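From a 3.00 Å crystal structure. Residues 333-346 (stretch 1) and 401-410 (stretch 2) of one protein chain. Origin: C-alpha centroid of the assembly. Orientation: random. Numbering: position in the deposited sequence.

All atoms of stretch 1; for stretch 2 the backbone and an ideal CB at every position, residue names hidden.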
# COMPACT_ATOMS: atom_id res chain seq x y z
N VAL A 333 1.82 -5.36 -6.94
CA VAL A 333 1.26 -5.01 -5.66
C VAL A 333 -0.24 -5.27 -5.65
O VAL A 333 -0.75 -5.87 -4.72
CB VAL A 333 1.52 -3.54 -5.33
CG1 VAL A 333 0.92 -3.20 -4.00
CG2 VAL A 333 3.01 -3.27 -5.30
N PHE A 334 -0.95 -4.85 -6.69
CA PHE A 334 -2.39 -5.08 -6.77
C PHE A 334 -2.61 -6.58 -6.71
O PHE A 334 -3.50 -7.07 -6.03
CB PHE A 334 -2.96 -4.56 -8.08
CG PHE A 334 -4.45 -4.79 -8.24
CD1 PHE A 334 -5.31 -3.70 -8.44
CD2 PHE A 334 -5.00 -6.07 -8.20
CE1 PHE A 334 -6.68 -3.88 -8.60
CE2 PHE A 334 -6.36 -6.26 -8.35
CZ PHE A 334 -7.21 -5.16 -8.55
N GLN A 335 -1.80 -7.30 -7.45
CA GLN A 335 -1.89 -8.74 -7.50
C GLN A 335 -1.78 -9.37 -6.11
O GLN A 335 -2.62 -10.18 -5.72
CB GLN A 335 -0.79 -9.28 -8.40
CG GLN A 335 -1.20 -10.47 -9.23
CD GLN A 335 -0.06 -11.03 -10.07
OE1 GLN A 335 0.61 -10.30 -10.81
NE2 GLN A 335 0.17 -12.35 -9.96
N ARG A 336 -0.74 -9.00 -5.35
CA ARG A 336 -0.54 -9.58 -4.03
C ARG A 336 -1.28 -8.92 -2.86
O ARG A 336 -1.07 -9.28 -1.70
CB ARG A 336 0.96 -9.65 -3.73
CG ARG A 336 1.73 -8.37 -3.97
CD ARG A 336 3.16 -8.69 -4.38
NE ARG A 336 3.81 -9.56 -3.41
CZ ARG A 336 4.20 -9.17 -2.20
NH1 ARG A 336 4.01 -7.93 -1.83
NH2 ARG A 336 4.77 -10.03 -1.38
N LEU A 337 -2.13 -7.94 -3.15
CA LEU A 337 -2.90 -7.28 -2.10
C LEU A 337 -4.31 -7.83 -2.18
O LEU A 337 -5.02 -7.91 -1.18
CB LEU A 337 -2.91 -5.76 -2.30
CG LEU A 337 -1.61 -5.01 -1.98
CD1 LEU A 337 -1.81 -3.53 -2.21
CD2 LEU A 337 -1.23 -5.27 -0.53
N GLU A 338 -4.72 -8.21 -3.39
CA GLU A 338 -6.04 -8.79 -3.62
C GLU A 338 -6.01 -10.19 -3.02
O GLU A 338 -6.89 -10.58 -2.24
CB GLU A 338 -6.32 -8.87 -5.11
CG GLU A 338 -7.54 -9.71 -5.45
CD GLU A 338 -7.61 -10.08 -6.91
OE1 GLU A 338 -8.49 -10.89 -7.28
OE2 GLU A 338 -6.79 -9.56 -7.69
N LEU A 339 -4.99 -10.94 -3.40
CA LEU A 339 -4.79 -12.30 -2.93
C LEU A 339 -4.92 -12.30 -1.42
O LEU A 339 -5.59 -13.17 -0.84
CB LEU A 339 -3.40 -12.80 -3.34
CG LEU A 339 -2.93 -14.20 -2.95
CD1 LEU A 339 -3.88 -15.23 -3.50
CD2 LEU A 339 -1.53 -14.44 -3.49
N LEU A 340 -4.30 -11.32 -0.79
CA LEU A 340 -4.34 -11.18 0.66
C LEU A 340 -5.67 -10.60 1.15
O LEU A 340 -6.15 -10.95 2.22
CB LEU A 340 -3.21 -10.29 1.14
CG LEU A 340 -3.15 -10.20 2.67
CD1 LEU A 340 -2.58 -11.49 3.22
CD2 LEU A 340 -2.30 -9.03 3.08
N GLY A 341 -6.25 -9.69 0.37
CA GLY A 341 -7.51 -9.09 0.77
C GLY A 341 -8.59 -10.14 0.73
O GLY A 341 -9.51 -10.14 1.54
N ASP A 342 -8.47 -11.03 -0.24
CA ASP A 342 -9.42 -12.12 -0.41
C ASP A 342 -9.52 -12.98 0.86
O ASP A 342 -10.61 -13.34 1.32
CB ASP A 342 -8.96 -12.99 -1.58
CG ASP A 342 -10.01 -13.98 -2.02
OD1 ASP A 342 -10.64 -14.61 -1.14
OD2 ASP A 342 -10.19 -14.13 -3.24
N ALA A 343 -8.35 -13.30 1.42
CA ALA A 343 -8.23 -14.11 2.63
C ALA A 343 -8.69 -13.44 3.93
O ALA A 343 -9.36 -14.07 4.73
CB ALA A 343 -6.80 -14.58 2.77
N VAL A 344 -8.30 -12.18 4.15
CA VAL A 344 -8.71 -11.47 5.36
C VAL A 344 -10.20 -11.24 5.29
O VAL A 344 -10.90 -11.38 6.28
CB VAL A 344 -8.03 -10.09 5.48
CG1 VAL A 344 -6.54 -10.24 5.65
CG2 VAL A 344 -8.32 -9.27 4.27
N LEU A 345 -10.68 -10.88 4.11
CA LEU A 345 -12.09 -10.64 3.89
C LEU A 345 -12.82 -11.93 4.20
O LEU A 345 -13.87 -11.92 4.84
CB LEU A 345 -12.33 -10.26 2.43
CG LEU A 345 -13.75 -10.44 1.91
CD1 LEU A 345 -14.75 -9.72 2.79
CD2 LEU A 345 -13.83 -9.92 0.49
N GLY A 346 -12.27 -13.04 3.73
CA GLY A 346 -12.89 -14.33 3.96
C GLY A 346 -12.98 -14.67 5.43
O GLY A 346 -14.01 -15.14 5.91
N UNK A 401 -8.53 -11.56 -17.58
CA UNK A 401 -9.46 -12.07 -16.58
C UNK A 401 -9.61 -11.02 -15.48
O UNK A 401 -9.97 -11.34 -14.35
CB UNK A 401 -8.98 -13.40 -16.01
N UNK A 402 -9.32 -9.77 -15.84
CA UNK A 402 -9.41 -8.64 -14.92
C UNK A 402 -10.87 -8.48 -14.53
O UNK A 402 -11.77 -8.64 -15.37
CB UNK A 402 -8.86 -7.36 -15.54
N UNK A 403 -11.11 -8.14 -13.27
CA UNK A 403 -12.46 -8.00 -12.74
C UNK A 403 -12.60 -6.85 -11.75
O UNK A 403 -11.68 -6.54 -11.02
CB UNK A 403 -12.89 -9.31 -12.07
N UNK A 404 -13.78 -6.24 -11.72
CA UNK A 404 -14.00 -5.16 -10.78
C UNK A 404 -13.83 -5.74 -9.41
O UNK A 404 -13.03 -5.28 -8.60
CB UNK A 404 -15.38 -4.51 -10.95
N UNK A 405 -14.60 -6.80 -9.17
CA UNK A 405 -14.60 -7.42 -7.86
C UNK A 405 -13.23 -7.49 -7.22
O UNK A 405 -13.09 -7.31 -6.02
CB UNK A 405 -15.18 -8.83 -7.96
N UNK A 406 -12.21 -7.76 -8.04
CA UNK A 406 -10.84 -7.87 -7.58
C UNK A 406 -10.44 -6.64 -6.80
O UNK A 406 -9.74 -6.72 -5.78
CB UNK A 406 -9.89 -8.08 -8.76
N UNK A 407 -10.87 -5.48 -7.29
CA UNK A 407 -10.55 -4.22 -6.65
C UNK A 407 -10.98 -4.21 -5.18
O UNK A 407 -10.26 -3.70 -4.32
CB UNK A 407 -11.22 -3.07 -7.40
N UNK A 408 -12.13 -4.79 -4.89
CA UNK A 408 -12.63 -4.83 -3.52
C UNK A 408 -11.64 -5.53 -2.61
O UNK A 408 -11.26 -5.00 -1.58
CB UNK A 408 -13.99 -5.53 -3.46
N UNK A 409 -11.23 -6.74 -2.99
CA UNK A 409 -10.30 -7.54 -2.22
C UNK A 409 -8.94 -6.85 -2.11
O UNK A 409 -8.24 -6.98 -1.11
CB UNK A 409 -10.15 -8.92 -2.85
N UNK A 410 -8.56 -6.13 -3.16
CA UNK A 410 -7.31 -5.41 -3.18
C UNK A 410 -7.36 -4.33 -2.09
O UNK A 410 -6.46 -4.24 -1.27
CB UNK A 410 -7.05 -4.80 -4.56

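Position 401 lies beyond reach of stretch 1: no atom of that stretch is within 5.5 Å of its ideal CB, so the contact sets no preference for the deposited Ser-401. At 402, in an extended conformation (phi/psi -65/142), CA-to-CB points sideways and the CB again has no neighbour, but one face of the Phe-334 ring is open on this side. A short residue would miss it; a long aliphatic or cationic chain could cover it. Lys-402 does so, its NZ lying 3.8 Å from the centroid of the Phe-334 ring and 17° off the normal, a cation-pi contact.

At 403, 404 and 405 nothing of stretch 1 comes within 5.5 Å of the ideal CB, so it sets no preference. Position 403 has extended angles (-142/148) and is Thr-403. At 404 the CB points away, and many residues would fit; it is Trp-404. At 405 the CB points sideways; it is Ala-405.

At 406 CA-to-CB points toward stretch 1, and the ideal CB is 3.5 Å from Glu-338 OE1 and 4.0 Å from Phe-334 CZ. A small, polar or basic side chain seems reasonable, and the carboxylate favours a donor. Asp-406 is instead acidic: its OD2 is 3.7 Å from Glu-338 OE1, a like-charge approach. Its OD1 accepts a weak bond from Thr-403 N (3.2 Å, 129°), while its CB meets the edge of the Phe-334 ring.

The CB of 407 points away, yet is 4.7 Å from Phe-334 CZ, so a flexible apolar chain could still graze the ring. Met-407 does, with CG 4.0 Å from Phe-334 CE1. At 408 the CB points sideways into space free of stretch 1; a larger apolar or aromatic side chain could reach Leu-345. Tyr-408 does so with its ring edge, CE2 lying 4.0 Å from Leu-345 CD2.

Position 409 points toward the helix, its ideal CB 3.7 Å from Glu-338 O. Gly-341, lacking a side chain, permits close approach: its CA lies 2.9 Å from the carbonyl O of 409, where a CB would clash. Between two carboxylates, a basic or neutral polar residue would be expected. Glu-409 fills the hole among Glu-338, Gly-341, Asp-342 and Leu-345, its OE2 2.7 Å from Asp-342 OD2 and OE1 3.0 Å from Glu-338 OE1, neither pair a hydrogen bond.

At 410 the CB, directed sideways, is 4.0 Å from Phe-334 CZ. A chain with methylenes suits this. Glu-410 places CG 3.6 Å from the Phe-334 ring centroid, on the face opposite Lys-402.

Stretch 2, residues 401-410: SKTWADMYEE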
# COMPACT_ATOMS: atom_id res chain seq x y z
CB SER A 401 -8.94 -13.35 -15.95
OG SER A 401 -7.99 -13.03 -14.95
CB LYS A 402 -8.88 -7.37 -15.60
CG LYS A 402 -8.33 -6.30 -14.65
CD LYS A 402 -6.95 -6.66 -14.06
CE LYS A 402 -6.98 -6.56 -12.53
NZ LYS A 402 -5.62 -6.37 -11.94
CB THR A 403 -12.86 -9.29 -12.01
OG1 THR A 403 -13.07 -10.33 -12.98
CG2 THR A 403 -14.11 -9.09 -11.17
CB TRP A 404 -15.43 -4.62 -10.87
CG TRP A 404 -15.79 -3.87 -12.11
CD1 TRP A 404 -17.04 -3.72 -12.62
CD2 TRP A 404 -14.92 -3.15 -12.98
NE1 TRP A 404 -17.01 -2.96 -13.75
CE2 TRP A 404 -15.72 -2.58 -13.99
CE3 TRP A 404 -13.54 -2.90 -12.99
CZ2 TRP A 404 -15.17 -1.80 -15.03
CZ3 TRP A 404 -13.00 -2.12 -14.02
CH2 TRP A 404 -13.81 -1.58 -15.01
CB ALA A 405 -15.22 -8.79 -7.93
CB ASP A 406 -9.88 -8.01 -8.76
CG ASP A 406 -10.27 -9.12 -9.71
OD1 ASP A 406 -9.54 -9.30 -10.71
OD2 ASP A 406 -11.30 -9.79 -9.45
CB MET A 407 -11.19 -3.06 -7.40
CG MET A 407 -10.52 -2.71 -8.73
SD MET A 407 -11.06 -1.12 -9.44
CE MET A 407 -11.75 -1.67 -10.95
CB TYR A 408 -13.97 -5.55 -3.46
CG TYR A 408 -14.67 -5.39 -2.14
CD1 TYR A 408 -15.54 -4.32 -1.92
CD2 TYR A 408 -14.47 -6.30 -1.10
CE1 TYR A 408 -16.20 -4.17 -0.70
CE2 TYR A 408 -15.12 -6.17 0.12
CZ TYR A 408 -15.98 -5.10 0.31
OH TYR A 408 -16.64 -4.95 1.52
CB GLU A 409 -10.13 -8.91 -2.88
CG GLU A 409 -11.44 -9.62 -3.16
CD GLU A 409 -11.26 -10.83 -4.07
OE1 GLU A 409 -10.65 -10.69 -5.15
OE2 GLU A 409 -11.74 -11.93 -3.70
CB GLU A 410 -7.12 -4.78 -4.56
CG GLU A 410 -5.70 -4.31 -4.89
CD GLU A 410 -5.32 -3.00 -4.22
OE1 GLU A 410 -6.22 -2.22 -3.84
OE2 GLU A 410 -4.11 -2.74 -4.09
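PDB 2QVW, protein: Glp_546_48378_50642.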